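Local coordinates for protein beta-gamma-crystallin (Geodia cydonium, PDB 4IAU) that binds calcium and belongs to the beta/gamma-crystallin family, although its biological role is not established, at residues T26-R31 with P70-S75. Residues are numbered along the deposited sequence; the frame is centred on the assembly and turned at random.
Sequences TTDFAR and PFTPRS
Bends at chi2 (-87°) and chi3 (73°), which place CD and NE, shape the chain of Arg74 that carries its guanidinium to OD1 of Asp28, whose CG stands anti to its own carbonyl carbon. The contact joins two loops of a Greek key crystallin domain, one leading into strand 31-36 and the other into strand 75-78, running in roughly opposite directions. NH1 and NH2 of Arg74 both bond to Asp28 OD1, at 2.9 Å from NH1, in an end-on salt bridge. The oxygen lies near the guanidinium plane, while the carboxylate is turned 52° from it, and NH1 comes from above the carboxylate. NH2 also bonds to Ile25 O, so the guanidinium holds two points of the same loop. An alanine in place of Arg74 would probably deprive the Asp28 carboxylate of this counter-charge and Ile25 O of a donor. Beside the bridge, Thr72 CG2 packs against Asp28 CB at 3.7 Å. Farther along, the backbones are joined through water: one molecule donates to Thr27 O and Pro73 O and accepts from Phe29 N. Pro73 CD lies 3.5 Å from Phe29 O, which accepts at 2.8 Å from a second water, itself hydrogen-bonded to Thr72 OG1.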
# COMPACT_ATOMS: atom_id res chain seq x y z
N THR A 26 -10.78 -4.30 16.48
CA THR A 26 -10.84 -4.87 17.84
C THR A 26 -10.67 -6.38 17.83
O THR A 26 -9.98 -6.98 18.66
CB THR A 26 -12.12 -4.43 18.55
OG1 THR A 26 -12.04 -3.03 18.82
CG2 THR A 26 -12.19 -5.11 19.90
N THR A 27 -11.28 -7.03 16.85
CA THR A 27 -11.27 -8.45 16.71
C THR A 27 -9.90 -8.94 16.26
O THR A 27 -9.27 -8.31 15.42
CB THR A 27 -12.32 -8.89 15.67
OG1 THR A 27 -13.63 -8.59 16.17
CG2 THR A 27 -12.31 -10.40 15.44
N ASP A 28 -9.45 -10.06 16.81
CA ASP A 28 -8.24 -10.75 16.38
C ASP A 28 -8.60 -11.74 15.29
O ASP A 28 -9.34 -12.72 15.54
CB ASP A 28 -7.58 -11.47 17.52
CG ASP A 28 -6.94 -10.59 18.58
OD1 ASP A 28 -6.79 -9.40 18.37
OD2 ASP A 28 -6.57 -11.14 19.63
N PHE A 29 -8.10 -11.53 14.08
CA PHE A 29 -8.33 -12.43 12.97
C PHE A 29 -7.13 -13.32 12.72
O PHE A 29 -5.97 -12.89 12.92
CB PHE A 29 -8.70 -11.63 11.73
CG PHE A 29 -10.06 -10.93 11.80
CD1 PHE A 29 -11.23 -11.68 11.76
CD2 PHE A 29 -10.18 -9.56 11.88
CE1 PHE A 29 -12.46 -11.08 11.80
CE2 PHE A 29 -11.40 -8.97 11.88
CZ PHE A 29 -12.56 -9.71 11.84
N ALA A 30 -7.39 -14.52 12.26
CA ALA A 30 -6.36 -15.54 12.04
C ALA A 30 -6.26 -16.00 10.58
O ALA A 30 -5.18 -16.48 10.21
CB ALA A 30 -6.64 -16.73 12.93
N ARG A 31 -7.32 -15.95 9.80
CA ARG A 31 -7.33 -16.45 8.42
C ARG A 31 -7.95 -15.40 7.52
O ARG A 31 -8.72 -14.54 7.96
CB ARG A 31 -8.06 -17.79 8.31
CG ARG A 31 -7.37 -18.89 9.08
CD ARG A 31 -7.88 -20.31 8.73
NE ARG A 31 -9.19 -20.48 9.13
CZ ARG A 31 -10.07 -21.33 8.63
NH1 ARG A 31 -9.84 -22.11 7.58
NH2 ARG A 31 -11.25 -21.30 9.20
N PRO A 70 0.02 -14.45 8.66
CA PRO A 70 1.30 -14.67 9.33
C PRO A 70 1.37 -14.06 10.75
O PRO A 70 2.30 -14.37 11.48
CB PRO A 70 2.30 -14.03 8.42
CG PRO A 70 1.54 -13.05 7.63
CD PRO A 70 0.11 -13.50 7.51
N PHE A 71 0.47 -13.18 11.09
CA PHE A 71 0.38 -12.48 12.35
C PHE A 71 -1.05 -12.01 12.50
O PHE A 71 -1.81 -11.97 11.54
CB PHE A 71 1.38 -11.29 12.45
CG PHE A 71 1.23 -10.33 11.28
CD1 PHE A 71 0.26 -9.32 11.30
CD2 PHE A 71 2.03 -10.43 10.15
CE1 PHE A 71 0.05 -8.53 10.22
CE2 PHE A 71 1.82 -9.57 9.08
CZ PHE A 71 0.85 -8.63 9.10
N THR A 72 -1.39 -11.59 13.71
CA THR A 72 -2.72 -11.03 13.95
C THR A 72 -2.72 -9.57 13.49
O THR A 72 -1.95 -8.77 14.02
CB THR A 72 -3.01 -11.02 15.46
OG1 THR A 72 -2.87 -12.38 15.91
CG2 THR A 72 -4.43 -10.54 15.73
N PRO A 73 -3.53 -9.21 12.50
CA PRO A 73 -3.47 -7.82 12.03
C PRO A 73 -4.02 -6.85 13.08
O PRO A 73 -5.00 -7.13 13.76
CB PRO A 73 -4.31 -7.82 10.79
CG PRO A 73 -4.61 -9.21 10.42
CD PRO A 73 -4.39 -10.04 11.67
N ARG A 74 -3.42 -5.67 13.15
CA ARG A 74 -3.98 -4.55 13.89
C ARG A 74 -4.47 -3.44 12.97
O ARG A 74 -5.10 -2.49 13.47
CB ARG A 74 -3.02 -4.03 14.96
CG ARG A 74 -2.83 -4.97 16.14
CD ARG A 74 -3.87 -4.76 17.24
NE ARG A 74 -5.20 -5.23 16.93
CZ ARG A 74 -5.65 -6.45 17.18
NH1 ARG A 74 -4.86 -7.39 17.61
NH2 ARG A 74 -6.93 -6.74 16.95
N SER A 75 -4.23 -3.52 11.68
CA SER A 75 -4.79 -2.63 10.70
C SER A 75 -4.63 -3.28 9.33
O SER A 75 -3.79 -4.17 9.15
CB SER A 75 -4.16 -1.23 10.73
OG SER A 75 -2.77 -1.25 10.48
O HOH W 1 -7.19 -8.87 13.64
O HOH W 2 -4.16 -14.24 14.51